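Local coordinates for 5-carboxymethyl-2-hydroxymuconate semialdehyde dehydrogenase (Thermus thermophilus, PDB 2D4E), which probably catalyses the NAD-dependent oxidation of 5-carboxymethyl-2-hydroxymuconate semialdehyde to its carboxylic acid, as a member of the aldehyde dehydrogenase family, at residues K275-F281 / S308-E314. Residues are numbered along the deposited sequence; the frame is centred on the assembly and turned at random.
Sequences KSPALVF and SSRLLVE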
loop_
_atom_site.group_PDB
_atom_site.type_symbol
_atom_site.label_atom_id
_atom_site.label_comp_id
_atom_site.label_asym_id
_atom_site.label_seq_id
_atom_site.Cartn_x
_atom_site.Cartn_y
_atom_site.Cartn_z
ATOM N N LYS C 275 9.189 27.441 -13.322
ATOM C CA LYS C 275 9.938 28.636 -12.950
ATOM C C LYS C 275 10.323 28.336 -11.513
ATOM O O LYS C 275 10.055 29.117 -10.593
ATOM C CB LYS C 275 9.056 29.892 -13.001
ATOM C CG LYS C 275 9.848 31.202 -12.909
ATOM C CD LYS C 275 10.557 31.505 -14.233
ATOM C CE LYS C 275 11.540 32.656 -14.100
ATOM N NZ LYS C 275 12.286 32.902 -15.373
ATOM N N SER C 276 10.946 27.175 -11.340
ATOM C CA SER C 276 11.350 26.671 -10.037
ATOM C C SER C 276 12.312 27.578 -9.284
ATOM O O SER C 276 13.293 28.060 -9.838
ATOM C CB SER C 276 11.958 25.276 -10.205
ATOM O OG SER C 276 11.074 24.440 -10.930
ATOM N N PRO C 277 12.040 27.815 -7.993
ATOM C CA PRO C 277 12.915 28.678 -7.198
ATOM C C PRO C 277 13.936 27.937 -6.344
ATOM O O PRO C 277 13.742 26.774 -5.979
ATOM C CB PRO C 277 11.925 29.439 -6.336
ATOM C CG PRO C 277 10.947 28.336 -5.970
ATOM C CD PRO C 277 10.764 27.573 -7.292
ATOM N N ALA C 278 15.038 28.621 -6.052
ATOM C CA ALA C 278 16.073 28.087 -5.175
ATOM C C ALA C 278 16.131 29.103 -4.036
ATOM O O ALA C 278 16.366 30.286 -4.281
ATOM C CB ALA C 278 17.415 28.021 -5.894
ATOM N N LEU C 279 15.883 28.660 -2.807
ATOM C CA LEU C 279 15.929 29.564 -1.659
ATOM C C LEU C 279 17.184 29.282 -0.842
ATOM O O LEU C 279 17.378 28.171 -0.343
ATOM C CB LEU C 279 14.709 29.396 -0.740
ATOM C CG LEU C 279 13.328 28.947 -1.211
ATOM C CD1 LEU C 279 12.330 29.286 -0.108
ATOM C CD2 LEU C 279 12.930 29.603 -2.504
ATOM N N VAL C 280 18.031 30.292 -0.701
ATOM C CA VAL C 280 19.261 30.126 0.053
ATOM C C VAL C 280 19.222 30.961 1.316
ATOM O O VAL C 280 19.123 32.191 1.259
ATOM C CB VAL C 280 20.486 30.537 -0.778
ATOM C CG1 VAL C 280 21.762 30.306 0.028
ATOM C CG2 VAL C 280 20.526 29.730 -2.078
ATOM N N PHE C 281 19.285 30.284 2.457
ATOM C CA PHE C 281 19.271 30.956 3.753
ATOM C C PHE C 281 20.692 31.161 4.268
ATOM O O PHE C 281 21.602 30.385 3.954
ATOM C CB PHE C 281 18.457 30.142 4.756
ATOM C CG PHE C 281 16.978 30.202 4.518
ATOM C CD1 PHE C 281 16.199 31.176 5.139
ATOM C CD2 PHE C 281 16.364 29.302 3.645
ATOM C CE1 PHE C 281 14.825 31.255 4.894
ATOM C CE2 PHE C 281 14.992 29.370 3.391
ATOM C CZ PHE C 281 14.220 30.351 4.019
ATOM N N SER C 308 16.466 26.060 -11.805
ATOM C CA SER C 308 16.139 27.030 -10.761
ATOM C C SER C 308 16.411 28.421 -11.340
ATOM O O SER C 308 17.441 29.038 -11.060
ATOM C CB SER C 308 16.997 26.782 -9.507
ATOM O OG SER C 308 18.364 26.606 -9.839
ATOM N N SER C 309 15.478 28.895 -12.161
ATOM C CA SER C 309 15.593 30.187 -12.824
ATOM C C SER C 309 15.384 31.388 -11.901
ATOM O O SER C 309 15.651 32.529 -12.280
ATOM C CB SER C 309 14.618 30.241 -14.002
ATOM O OG SER C 309 13.341 29.768 -13.616
ATOM N N ARG C 310 14.890 31.133 -10.696
ATOM C CA ARG C 310 14.706 32.196 -9.723
ATOM C C ARG C 310 15.544 31.837 -8.504
ATOM O O ARG C 310 15.427 30.741 -7.960
ATOM C CB ARG C 310 13.238 32.344 -9.315
ATOM C CG ARG C 310 12.368 33.092 -10.304
ATOM C CD ARG C 310 10.974 33.274 -9.711
ATOM N NE ARG C 310 10.340 31.989 -9.401
ATOM C CZ ARG C 310 9.490 31.793 -8.396
ATOM N NH1 ARG C 310 9.162 32.795 -7.585
ATOM N NH2 ARG C 310 8.958 30.593 -8.204
ATOM N N LEU C 311 16.412 32.756 -8.104
ATOM C CA LEU C 311 17.277 32.550 -6.953
ATOM C C LEU C 311 16.874 33.509 -5.835
ATOM O O LEU C 311 17.090 34.714 -5.938
ATOM C CB LEU C 311 18.737 32.801 -7.344
ATOM C CG LEU C 311 19.744 32.803 -6.191
ATOM C CD1 LEU C 311 19.691 31.458 -5.472
ATOM C CD2 LEU C 311 21.145 33.083 -6.722
ATOM N N LEU C 312 16.280 32.972 -4.776
ATOM C CA LEU C 312 15.853 33.783 -3.640
ATOM C C LEU C 312 16.915 33.675 -2.559
ATOM O O LEU C 312 17.166 32.593 -2.036
ATOM C CB LEU C 312 14.503 33.287 -3.117
ATOM C CG LEU C 312 13.315 33.668 -4.007
ATOM C CD1 LEU C 312 12.115 32.752 -3.749
ATOM C CD2 LEU C 312 12.954 35.118 -3.734
ATOM N N VAL C 313 17.538 34.801 -2.226
ATOM C CA VAL C 313 18.596 34.814 -1.230
ATOM C C VAL C 313 18.275 35.747 -0.071
ATOM O O VAL C 313 17.859 36.887 -0.276
ATOM C CB VAL C 313 19.932 35.245 -1.872
ATOM C CG1 VAL C 313 21.062 35.141 -0.857
ATOM C CG2 VAL C 313 20.219 34.383 -3.099
ATOM N N GLU C 314 18.461 35.254 1.148
ATOM C CA GLU C 314 18.191 36.052 2.340
ATOM C C GLU C 314 19.034 37.326 2.245
ATOM O O GLU C 314 20.220 37.273 1.912
ATOM C CB GLU C 314 18.549 35.257 3.595
ATOM C CG GLU C 314 18.002 35.843 4.886
ATOM C CD GLU C 314 18.164 34.899 6.070
ATOM O OE1 GLU C 314 18.676 33.767 5.881
ATOM O OE2 GLU C 314 17.773 35.290 7.191
HETATM O O HOH W 1 15.053 33.563 -14.869
#
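A278 and L312 sit at the middle of two neighbouring parallel strands, 277-280 and 310-314, joined through helix 286-298 in a beta-alpha-beta crossover within the mixed sheet of this aldehyde dehydrogenase. Four backbone bonds stitch them: A278 N to R310 O, L312 N to A278 O (2.7 Å), V280 N to L312 O and E314 N to V280 O. Proline costs this pair no bond, because its nitrogen faces away from strand 310-314; P277 CA adds a CA-H...O contact to R310 O (3.3 Å).

The apolar side chains divide between the two faces of the sheet. On the face of A278, V280 and L311, covered by helices 286-298 and 315-331, alanine's single methyl suits the close approach of S308 CB and V293, while the longer L311 turns its CD1 to within 3.9 Å of V280 CG2. On the other face L279 and L312 run alongside each other, and L279 CD2 presses tightly on L312 CD1 at 3.5 Å.

Polar side chains lie at both ends. At the C-terminal end the extended E314 brings OE1 obliquely to the F281 ring, and that oxygen accepts from A282 N. With CG anti to the backbone N (chi1 -168°) and a bend at chi2, the K275 chain passes along S309, and NZ donates to a water that in turn donates to S309 O; E408 O and I405 O also accept from NZ. R310 crosses K275 at about a right angle, P277 CB over one guanidinium face. NH1 donates to N401 OD1 and K429 O, and NH2 also to A430 O. A methionine in place of R310 would probably leave the buried K275 O without either guanidinium donor. Arginine's planar group grips that oxygen side-on and in plane, K275 O standing 3.1 Å from R310 NE and 3.0 Å from R310 NH2.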